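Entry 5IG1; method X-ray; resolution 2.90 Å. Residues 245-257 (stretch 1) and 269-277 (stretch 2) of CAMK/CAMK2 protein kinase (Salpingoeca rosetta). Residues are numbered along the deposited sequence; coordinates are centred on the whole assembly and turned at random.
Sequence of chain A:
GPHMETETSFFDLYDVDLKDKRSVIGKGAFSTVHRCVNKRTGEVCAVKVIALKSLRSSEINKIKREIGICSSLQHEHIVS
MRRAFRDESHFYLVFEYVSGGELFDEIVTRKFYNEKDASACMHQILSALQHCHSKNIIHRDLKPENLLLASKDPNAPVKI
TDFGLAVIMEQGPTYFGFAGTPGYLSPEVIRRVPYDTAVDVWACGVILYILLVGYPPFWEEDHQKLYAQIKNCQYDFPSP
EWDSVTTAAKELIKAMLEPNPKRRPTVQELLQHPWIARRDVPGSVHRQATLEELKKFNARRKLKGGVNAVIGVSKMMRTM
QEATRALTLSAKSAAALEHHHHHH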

# COMPACT_ATOMS: atom_id res chain seq x y z
N VAL A 245 -4.16 19.42 -14.95
CA VAL A 245 -3.45 19.07 -13.73
C VAL A 245 -2.45 20.18 -13.41
O VAL A 245 -1.85 20.76 -14.32
CB VAL A 245 -2.74 17.70 -13.85
CG1 VAL A 245 -1.82 17.46 -12.65
CG2 VAL A 245 -3.75 16.59 -13.93
N THR A 246 -2.30 20.49 -12.13
CA THR A 246 -1.31 21.46 -11.71
C THR A 246 0.09 21.00 -12.11
O THR A 246 0.40 19.81 -12.05
CB THR A 246 -1.36 21.67 -10.20
OG1 THR A 246 -1.08 20.43 -9.54
CG2 THR A 246 -2.73 22.17 -9.78
N THR A 247 0.93 21.94 -12.53
CA THR A 247 2.32 21.60 -12.77
C THR A 247 3.01 21.18 -11.48
O THR A 247 4.03 20.49 -11.54
CB THR A 247 3.08 22.77 -13.40
OG1 THR A 247 3.05 23.89 -12.52
CG2 THR A 247 2.46 23.15 -14.74
N ALA A 248 2.48 21.57 -10.32
CA ALA A 248 3.06 21.12 -9.06
C ALA A 248 2.94 19.61 -8.92
O ALA A 248 3.91 18.93 -8.57
CB ALA A 248 2.38 21.82 -7.88
N ALA A 249 1.76 19.07 -9.21
CA ALA A 249 1.59 17.63 -9.17
C ALA A 249 2.48 16.94 -10.20
O ALA A 249 3.14 15.94 -9.89
CB ALA A 249 0.12 17.27 -9.40
N LYS A 250 2.52 17.48 -11.42
CA LYS A 250 3.37 16.89 -12.46
C LYS A 250 4.82 16.84 -12.02
O LYS A 250 5.50 15.82 -12.19
CB LYS A 250 3.24 17.68 -13.77
CG LYS A 250 1.85 17.72 -14.39
CD LYS A 250 1.95 18.08 -15.86
CE LYS A 250 0.64 18.63 -16.41
NZ LYS A 250 0.48 20.10 -16.16
N GLU A 251 5.32 17.94 -11.46
CA GLU A 251 6.71 17.98 -11.00
C GLU A 251 6.92 17.01 -9.84
O GLU A 251 7.97 16.37 -9.75
CB GLU A 251 7.08 19.40 -10.59
CG GLU A 251 7.23 20.36 -11.77
CD GLU A 251 7.40 21.80 -11.34
OE1 GLU A 251 7.48 22.05 -10.12
OE2 GLU A 251 7.46 22.68 -12.23
N LEU A 252 5.93 16.90 -8.95
CA LEU A 252 6.04 15.97 -7.83
C LEU A 252 6.17 14.53 -8.33
O LEU A 252 6.98 13.76 -7.82
CB LEU A 252 4.84 16.12 -6.90
CG LEU A 252 4.87 15.25 -5.64
CD1 LEU A 252 6.13 15.52 -4.84
CD2 LEU A 252 3.63 15.46 -4.77
N ILE A 253 5.37 14.17 -9.34
CA ILE A 253 5.46 12.83 -9.91
C ILE A 253 6.80 12.64 -10.61
O ILE A 253 7.45 11.59 -10.47
CB ILE A 253 4.29 12.58 -10.88
CG1 ILE A 253 2.97 12.60 -10.11
CG2 ILE A 253 4.48 11.26 -11.60
CD1 ILE A 253 1.75 12.55 -11.02
N LYS A 254 7.24 13.63 -11.39
CA LYS A 254 8.55 13.55 -12.03
C LYS A 254 9.64 13.29 -11.01
O LYS A 254 10.59 12.53 -11.27
CB LYS A 254 8.85 14.83 -12.81
CG LYS A 254 8.17 14.92 -14.18
CD LYS A 254 8.98 14.21 -15.26
CE LYS A 254 8.29 14.30 -16.62
NZ LYS A 254 8.92 13.41 -17.63
N ALA A 255 9.52 13.89 -9.82
CA ALA A 255 10.52 13.69 -8.78
C ALA A 255 10.40 12.31 -8.15
O ALA A 255 11.41 11.62 -7.96
CB ALA A 255 10.40 14.77 -7.71
N MET A 256 9.18 11.89 -7.84
CA MET A 256 8.97 10.56 -7.26
C MET A 256 9.37 9.46 -8.23
O MET A 256 9.74 8.36 -7.80
CB MET A 256 7.51 10.39 -6.84
CG MET A 256 7.08 11.27 -5.70
SD MET A 256 5.37 10.95 -5.24
CE MET A 256 5.18 12.09 -3.88
N LEU A 257 9.28 9.71 -9.53
CA LEU A 257 9.67 8.74 -10.55
C LEU A 257 11.06 9.02 -11.11
O LEU A 257 11.30 8.87 -12.31
CB LEU A 257 8.64 8.71 -11.68
CG LEU A 257 7.26 8.19 -11.28
CD1 LEU A 257 6.31 8.21 -12.48
CD2 LEU A 257 7.37 6.78 -10.71
N GLU A 269 11.29 14.85 2.47
CA GLU A 269 11.31 15.87 1.42
C GLU A 269 9.97 15.93 0.69
O GLU A 269 9.46 17.02 0.41
CB GLU A 269 12.43 15.58 0.43
CG GLU A 269 13.80 15.44 1.07
CD GLU A 269 14.87 15.10 0.06
OE1 GLU A 269 14.53 14.91 -1.12
OE2 GLU A 269 16.05 15.04 0.45
N LEU A 270 9.38 14.77 0.38
CA LEU A 270 8.08 14.76 -0.27
C LEU A 270 7.02 15.41 0.61
O LEU A 270 6.21 16.21 0.13
CB LEU A 270 7.67 13.32 -0.63
CG LEU A 270 8.54 12.63 -1.69
CD1 LEU A 270 8.05 11.22 -1.96
CD2 LEU A 270 8.57 13.45 -2.97
N LEU A 271 7.01 15.08 1.90
CA LEU A 271 6.05 15.68 2.82
C LEU A 271 6.23 17.18 2.93
O LEU A 271 5.29 17.87 3.35
CB LEU A 271 6.17 15.04 4.20
CG LEU A 271 5.45 13.71 4.38
CD1 LEU A 271 5.81 13.07 5.70
CD2 LEU A 271 3.96 13.91 4.26
N GLN A 272 7.40 17.70 2.57
CA GLN A 272 7.60 19.14 2.52
C GLN A 272 7.48 19.71 1.10
O GLN A 272 7.93 20.83 0.85
CB GLN A 272 8.96 19.50 3.13
CG GLN A 272 9.03 19.21 4.62
CD GLN A 272 7.84 19.79 5.39
OE1 GLN A 272 7.38 20.90 5.09
NE2 GLN A 272 7.34 19.04 6.37
N HIS A 273 6.87 18.96 0.18
CA HIS A 273 6.62 19.48 -1.16
C HIS A 273 5.34 20.33 -1.15
O HIS A 273 4.37 19.98 -0.48
CB HIS A 273 6.48 18.33 -2.16
CG HIS A 273 6.38 18.77 -3.59
ND1 HIS A 273 5.22 19.28 -4.14
CD2 HIS A 273 7.30 18.78 -4.59
CE1 HIS A 273 5.43 19.57 -5.41
NE2 HIS A 273 6.68 19.28 -5.71
N PRO A 274 5.33 21.45 -1.88
CA PRO A 274 4.16 22.35 -1.81
C PRO A 274 2.85 21.67 -2.17
O PRO A 274 1.82 22.00 -1.58
CB PRO A 274 4.51 23.47 -2.81
CG PRO A 274 5.62 22.93 -3.65
CD PRO A 274 6.38 21.98 -2.76
N TRP A 275 2.86 20.72 -3.10
CA TRP A 275 1.62 20.04 -3.47
C TRP A 275 1.09 19.16 -2.34
O TRP A 275 -0.10 18.81 -2.35
CB TRP A 275 1.83 19.20 -4.73
CG TRP A 275 0.56 18.71 -5.35
CD1 TRP A 275 -0.23 19.40 -6.23
CD2 TRP A 275 -0.07 17.44 -5.15
NE1 TRP A 275 -1.31 18.63 -6.59
CE2 TRP A 275 -1.24 17.43 -5.94
CE3 TRP A 275 0.23 16.32 -4.37
CZ2 TRP A 275 -2.11 16.34 -5.97
CZ3 TRP A 275 -0.62 15.23 -4.41
CH2 TRP A 275 -1.78 15.25 -5.20
N ILE A 276 1.93 18.82 -1.36
CA ILE A 276 1.53 17.96 -0.24
C ILE A 276 1.28 18.78 1.02
O ILE A 276 0.32 18.53 1.75
CB ILE A 276 2.60 16.88 0.01
CG1 ILE A 276 2.78 15.99 -1.22
CG2 ILE A 276 2.22 16.03 1.22
CD1 ILE A 276 1.70 14.95 -1.38
N ALA A 277 2.14 19.76 1.30
CA ALA A 277 2.10 20.49 2.56
C ALA A 277 1.19 21.71 2.53
O ALA A 277 0.64 22.09 3.57
CB ALA A 277 3.50 20.94 2.96

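Stretch 1 is a loop leading into a helix, 247-256, whose regular ladder runs from Lys 250 N to Thr 246 O (3.2 Å) through Leu 257 N to Ile 253 O (2.8 Å). Stretch 2 carries the end of one helix, 269-271, a turn at Gln 272 and His 273, and a second helical segment from Pro 274 to Ala 277. Both helices that start here are capped by side chains: Thr 246 OG1 accepts from Ala 249 N (3.2 Å), and His 273 ND1 accepts from Trp 275 N (3.0 Å). The backbones come nearest at Ala 248 and Trp 275, with CA atoms 5.9 Å apart, where the CB of Ala 248 points toward stretch 2. No clear hydrogen bond crosses between the stretches; the contact, which buries 435 Å² in all, is mainly apolar packing. Leu 252 is its centre. With chi1 t and chi2 p, its CD1 sits over one face of the His 273 ring, 3.6 Å from the centroid, and also meets Leu 270 CD2 at 3.7 Å; its CD2 lies 3.5 Å from Trp 275 CE3 and 3.7 Å from Ile 276 CG1. A branched leucine thus reaches four neighbours at once. The capping bond at His 273 ND1 ties the imidazole to the backbone N of Trp 275 while a face remains available to Leu 252. Trp 275, chi1 t, lays its indole against the start of the stretch 1 helix: Ala 249 CB packs over a face, 3.8 Å from the centroid of the five-membered ring, and Ala 248 CB approaches obliquely, 3.9 Å from CD1. Small methyl groups suit this broad, buried ring. Further along, the CA-to-CB bond of Met 256 points sideways, but its extended chain brings CE to 3.6 Å from Leu 270 CD1, prolonging the apolar seam beyond Leu 252.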